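Local coordinates for translation initiation factor 6 (Methanocaldococcus jannaschii, PDB 1G61), which binds the 50S ribosomal subunit and prevents it from joining the 30S subunit to form the 70S initiation complex, at residues Asn136-Pro148 against His164-Leu178. Residues are numbered along the deposited sequence; the frame is centred on the assembly and turned at random.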
loop_
_atom_site.group_PDB
_atom_site.type_symbol
_atom_site.label_atom_id
_atom_site.label_comp_id
_atom_site.label_asym_id
_atom_site.label_seq_id
_atom_site.Cartn_x
_atom_site.Cartn_y
_atom_site.Cartn_z
ATOM N N ASN A 136 5.041 -13.657 4.444
ATOM C CA ASN A 136 6.166 -14.499 4.087
ATOM C C ASN A 136 7.408 -13.683 3.828
ATOM O O ASN A 136 8.188 -13.988 2.907
ATOM C CB ASN A 136 5.844 -15.408 2.874
ATOM C CG ASN A 136 6.881 -16.491 2.647
ATOM O OD1 ASN A 136 7.193 -16.834 1.485
ATOM N ND2 ASN A 136 7.356 -17.035 3.726
ATOM N N VAL A 137 7.652 -12.661 4.643
ATOM C CA VAL A 137 8.844 -11.837 4.584
ATOM C C VAL A 137 9.322 -11.519 6.011
ATOM O O VAL A 137 8.583 -11.705 6.976
ATOM C CB VAL A 137 8.627 -10.512 3.848
ATOM C CG1 VAL A 137 8.273 -10.711 2.368
ATOM C CG2 VAL A 137 7.527 -9.697 4.533
ATOM N N GLU A 138 10.549 -11.031 6.077
ATOM C CA GLU A 138 11.041 -10.509 7.341
ATOM C C GLU A 138 10.137 -9.393 7.812
ATOM O O GLU A 138 9.874 -8.476 6.989
ATOM C CB GLU A 138 12.462 -9.965 7.106
ATOM C CG GLU A 138 12.975 -9.246 8.382
ATOM C CD GLU A 138 14.211 -8.425 8.175
ATOM O OE1 GLU A 138 14.776 -8.348 7.055
ATOM O OE2 GLU A 138 14.743 -7.838 9.149
ATOM N N VAL A 139 9.729 -9.403 9.071
ATOM C CA VAL A 139 8.911 -8.323 9.664
ATOM C C VAL A 139 9.668 -7.683 10.799
ATOM O O VAL A 139 10.240 -8.391 11.638
ATOM C CB VAL A 139 7.571 -8.897 10.193
ATOM C CG1 VAL A 139 6.782 -7.821 10.938
ATOM C CG2 VAL A 139 6.756 -9.448 9.009
ATOM N N GLU A 140 9.740 -6.353 10.817
ATOM C CA GLU A 140 10.297 -5.630 11.955
ATOM C C GLU A 140 9.258 -4.638 12.473
ATOM O O GLU A 140 8.375 -4.183 11.717
ATOM C CB GLU A 140 11.559 -4.838 11.542
ATOM C CG GLU A 140 12.657 -5.745 11.007
ATOM C CD GLU A 140 13.122 -6.784 11.998
ATOM O OE1 GLU A 140 12.927 -6.626 13.231
ATOM O OE2 GLU A 140 13.725 -7.806 11.581
ATOM N N ILE A 141 9.357 -4.288 13.748
ATOM C CA ILE A 141 8.452 -3.330 14.374
ATOM C C ILE A 141 9.122 -1.978 14.358
ATOM O O ILE A 141 10.338 -1.873 14.664
ATOM C CB ILE A 141 8.147 -3.805 15.813
ATOM C CG1 ILE A 141 7.309 -5.099 15.829
ATOM C CG2 ILE A 141 7.537 -2.668 16.594
ATOM C CD1 ILE A 141 7.344 -5.880 17.135
ATOM N N GLY A 142 8.376 -0.908 14.055
ATOM C CA GLY A 142 9.020 0.411 14.195
ATOM C C GLY A 142 8.087 1.492 13.711
ATOM O O GLY A 142 6.865 1.253 13.526
ATOM N N THR A 143 8.660 2.673 13.516
ATOM C CA THR A 143 7.933 3.893 13.153
ATOM C C THR A 143 8.540 4.496 11.892
ATOM O O THR A 143 9.572 4.001 11.437
ATOM C CB THR A 143 7.993 4.910 14.306
ATOM O OG1 THR A 143 9.370 5.091 14.680
ATOM C CG2 THR A 143 7.316 4.351 15.557
ATOM N N ILE A 144 7.922 5.539 11.362
ATOM C CA ILE A 144 8.449 6.336 10.261
ATOM C C ILE A 144 8.364 7.786 10.677
ATOM O O ILE A 144 7.238 8.242 10.922
ATOM C CB ILE A 144 7.673 6.104 8.931
ATOM C CG1 ILE A 144 7.767 4.682 8.434
ATOM C CG2 ILE A 144 8.112 7.140 7.879
ATOM C CD1 ILE A 144 8.982 4.382 7.611
ATOM N N ALA A 145 9.522 8.457 10.777
ATOM C CA ALA A 145 9.545 9.872 11.187
ATOM C C ALA A 145 8.813 9.969 12.520
ATOM O O ALA A 145 8.053 10.922 12.714
ATOM C CB ALA A 145 8.960 10.786 10.140
ATOM N N GLU A 146 8.992 9.016 13.425
ATOM C CA GLU A 146 8.413 8.964 14.769
ATOM C C GLU A 146 6.941 8.586 14.788
ATOM O O GLU A 146 6.344 8.487 15.875
ATOM C CB GLU A 146 8.556 10.300 15.542
ATOM C CG GLU A 146 9.978 10.877 15.468
ATOM C CD GLU A 146 10.193 12.025 16.440
ATOM O OE1 GLU A 146 10.164 13.206 16.002
ATOM O OE2 GLU A 146 10.421 11.703 17.623
ATOM N N LEU A 147 6.313 8.346 13.649
ATOM C CA LEU A 147 4.894 8.020 13.557
ATOM C C LEU A 147 4.635 6.537 13.436
ATOM O O LEU A 147 5.324 5.839 12.683
ATOM C CB LEU A 147 4.281 8.732 12.325
ATOM C CG LEU A 147 4.468 10.274 12.350
ATOM C CD1 LEU A 147 4.064 10.845 10.996
ATOM C CD2 LEU A 147 3.681 10.878 13.503
ATOM N N PRO A 148 3.694 5.981 14.196
ATOM C CA PRO A 148 3.451 4.543 14.153
ATOM C C PRO A 148 2.592 4.111 12.961
ATOM O O PRO A 148 2.560 2.899 12.667
ATOM C CB PRO A 148 2.762 4.279 15.495
ATOM C CG PRO A 148 1.978 5.550 15.723
ATOM C CD PRO A 148 2.867 6.664 15.215
ATOM N N HIS A 164 7.916 9.907 4.247
ATOM C CA HIS A 164 7.728 11.186 4.899
ATOM C C HIS A 164 9.013 12.007 4.857
ATOM O O HIS A 164 10.122 11.475 5.060
ATOM C CB HIS A 164 7.377 10.845 6.371
ATOM C CG HIS A 164 6.948 12.004 7.212
ATOM N ND1 HIS A 164 7.751 13.077 7.552
ATOM C CD2 HIS A 164 5.732 12.224 7.774
ATOM C CE1 HIS A 164 7.024 13.907 8.320
ATOM N NE2 HIS A 164 5.801 13.407 8.465
ATOM N N PRO A 165 8.875 13.311 4.607
ATOM C CA PRO A 165 10.077 14.158 4.419
ATOM C C PRO A 165 10.963 14.260 5.647
ATOM O O PRO A 165 12.142 14.699 5.480
ATOM C CB PRO A 165 9.475 15.517 4.021
ATOM C CG PRO A 165 8.096 15.506 4.504
ATOM C CD PRO A 165 7.616 14.075 4.473
ATOM N N LEU A 166 10.522 13.933 6.855
ATOM C CA LEU A 166 11.331 14.138 8.057
ATOM C C LEU A 166 12.055 12.887 8.494
ATOM O O LEU A 166 12.615 12.823 9.599
ATOM C CB LEU A 166 10.488 14.699 9.223
ATOM C CG LEU A 166 9.942 16.108 8.944
ATOM C CD1 LEU A 166 9.157 16.615 10.141
ATOM C CD2 LEU A 166 11.071 17.055 8.544
ATOM N N VAL A 167 12.117 11.874 7.655
ATOM C CA VAL A 167 12.910 10.672 7.975
ATOM C C VAL A 167 14.389 11.007 7.926
ATOM O O VAL A 167 14.907 11.622 6.972
ATOM C CB VAL A 167 12.583 9.554 6.971
ATOM C CG1 VAL A 167 13.569 8.411 7.094
ATOM C CG2 VAL A 167 11.179 9.033 7.175
ATOM N N GLU A 168 15.109 10.605 8.983
ATOM C CA GLU A 168 16.536 10.925 9.067
ATOM C C GLU A 168 17.348 9.857 8.343
ATOM O O GLU A 168 16.862 8.745 8.128
ATOM C CB GLU A 168 16.926 11.056 10.557
ATOM C CG GLU A 168 16.263 12.247 11.221
ATOM C CD GLU A 168 16.537 12.492 12.671
ATOM O OE1 GLU A 168 17.561 12.010 13.210
ATOM O OE2 GLU A 168 15.705 13.195 13.313
ATOM N N ASP A 169 18.612 10.131 7.998
ATOM C CA ASP A 169 19.406 9.258 7.196
ATOM C C ASP A 169 19.561 7.875 7.833
ATOM O O ASP A 169 19.580 6.900 7.059
ATOM C CB ASP A 169 20.808 9.856 6.913
ATOM C CG ASP A 169 20.730 11.178 6.175
ATOM O OD1 ASP A 169 19.739 11.436 5.465
ATOM O OD2 ASP A 169 21.753 11.907 6.333
ATOM N N ASP A 170 19.701 7.769 9.144
ATOM C CA ASP A 170 19.911 6.453 9.741
ATOM C C ASP A 170 18.668 5.602 9.550
ATOM O O ASP A 170 18.789 4.379 9.304
ATOM C CB ASP A 170 20.288 6.552 11.208
ATOM C CG ASP A 170 19.362 7.448 11.979
ATOM O OD1 ASP A 170 18.374 7.985 11.433
ATOM O OD2 ASP A 170 19.660 7.626 13.171
ATOM N N GLU A 171 17.493 6.204 9.604
ATOM C CA GLU A 171 16.245 5.465 9.401
ATOM C C GLU A 171 16.065 5.121 7.937
ATOM O O GLU A 171 15.626 4.022 7.586
ATOM C CB GLU A 171 15.084 6.307 9.940
ATOM C CG GLU A 171 13.724 5.627 9.680
ATOM C CD GLU A 171 12.698 6.267 10.597
ATOM O OE1 GLU A 171 12.162 7.337 10.274
ATOM O OE2 GLU A 171 12.484 5.714 11.704
ATOM N N LEU A 172 16.449 6.024 7.029
ATOM C CA LEU A 172 16.417 5.734 5.600
ATOM C C LEU A 172 17.313 4.525 5.269
ATOM O O LEU A 172 16.924 3.646 4.522
ATOM C CB LEU A 172 16.831 6.959 4.789
ATOM C CG LEU A 172 16.163 7.266 3.476
ATOM C CD1 LEU A 172 14.681 7.594 3.600
ATOM C CD2 LEU A 172 16.880 8.435 2.829
ATOM N N GLU A 173 18.519 4.445 5.843
ATOM C CA GLU A 173 19.368 3.282 5.638
ATOM C C GLU A 173 18.734 2.011 6.170
ATOM O O GLU A 173 18.783 0.945 5.527
ATOM C CB GLU A 173 20.759 3.435 6.283
ATOM C CG GLU A 173 21.724 2.373 5.763
ATOM C CD GLU A 173 21.615 1.984 4.300
ATOM O OE1 GLU A 173 21.823 2.889 3.443
ATOM O OE2 GLU A 173 21.342 0.786 3.975
ATOM N N PHE A 174 18.097 2.029 7.330
ATOM C CA PHE A 174 17.360 0.897 7.871
ATOM C C PHE A 174 16.264 0.437 6.943
ATOM O O PHE A 174 16.113 -0.764 6.713
ATOM C CB PHE A 174 16.814 1.332 9.244
ATOM C CG PHE A 174 15.799 0.329 9.799
ATOM C CD1 PHE A 174 16.152 -0.874 10.392
ATOM C CD2 PHE A 174 14.449 0.628 9.685
ATOM C CE1 PHE A 174 15.182 -1.749 10.872
ATOM C CE2 PHE A 174 13.500 -0.255 10.172
ATOM C CZ PHE A 174 13.846 -1.457 10.763
ATOM N N LEU A 175 15.456 1.376 6.432
ATOM C CA LEU A 175 14.356 1.008 5.533
ATOM C C LEU A 175 14.870 0.410 4.233
ATOM O O LEU A 175 14.354 -0.551 3.675
ATOM C CB LEU A 175 13.493 2.234 5.223
ATOM C CG LEU A 175 12.782 2.794 6.472
ATOM C CD1 LEU A 175 12.189 4.174 6.171
ATOM C CD2 LEU A 175 11.744 1.854 7.073
ATOM N N LYS A 176 15.945 1.002 3.723
ATOM C CA LYS A 176 16.528 0.496 2.472
ATOM C C LYS A 176 16.951 -0.938 2.661
ATOM O O LYS A 176 16.758 -1.788 1.781
ATOM C CB LYS A 176 17.667 1.430 2.061
ATOM C CG LYS A 176 18.221 1.111 0.699
ATOM C CD LYS A 176 19.332 2.128 0.405
ATOM C CE LYS A 176 19.750 1.944 -1.044
ATOM N NZ LYS A 176 21.107 2.524 -1.204
ATOM N N SER A 177 17.547 -1.247 3.813
ATOM C CA SER A 177 18.012 -2.591 4.130
ATOM C C SER A 177 16.838 -3.526 4.339
ATOM O O SER A 177 16.790 -4.654 3.823
ATOM C CB SER A 177 18.922 -2.506 5.379
ATOM O OG SER A 177 19.262 -3.801 5.799
ATOM N N LEU A 178 15.805 -3.102 5.103
ATOM C CA LEU A 178 14.648 -3.935 5.412
ATOM C C LEU A 178 13.895 -4.347 4.153
ATOM O O LEU A 178 13.463 -5.477 3.989
ATOM C CB LEU A 178 13.681 -3.198 6.363
ATOM C CG LEU A 178 12.369 -3.893 6.689
ATOM C CD1 LEU A 178 12.594 -5.253 7.333
ATOM C CD2 LEU A 178 11.538 -2.966 7.582
HETATM O O HOH W 1 14.391 -8.074 4.215
HETATM O O HOH W 2 10.842 6.824 13.297
#
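A tight type I' turn running from I144 to L147 is tied to the helix 169-178 by one carboxylate, that of E171, which reaches the backbone of A145. OE1 of E171 accepts from A145 N at 2.9 Å; the bond is nearly straight, and the N-H arrives on the syn side, 26° out of the carboxylate plane. With CG anti to the backbone N (chi1 177°) and the chain extended beyond it, the acid spans the gap from the helix to the turn. Its other oxygen, OE2, receives a short 2.5 Å bond from a water that also hydrogen-bonds T143 OG1 and accepts from E146 N, and a second path thus joins helix and turn. A glutamine in place of E171 would probably disturb this site, since an amide NH2 facing either A145 N or the water's donated proton would leave that donor without its acceptor. The turn closes on itself through paired backbone bonds between I144 and L147, and its A145 methyl lies over one face of the H164 imidazole, a CH-pi contact 3.9 Å from the ring centroid. That ring is steadied at its edge by L166 N, which donates to ND1 in the ring plane. In the alpha-beta fold of eIF6 the contact joins the edge strand 138-141 and the loop after it to the helix that lies between strands 160-163 and 183-186; strand and helix run roughly antiparallel, at 156°. Apolar contacts lie between the segments, with I144 CD1 against L175 CD1 at 3.5 Å and I144 CG2 against V167 CG2 at 3.7 Å. Near the helix's far end, L178 CD1 meets E140 CG at 3.7 Å and also touches the carboxylate of E138.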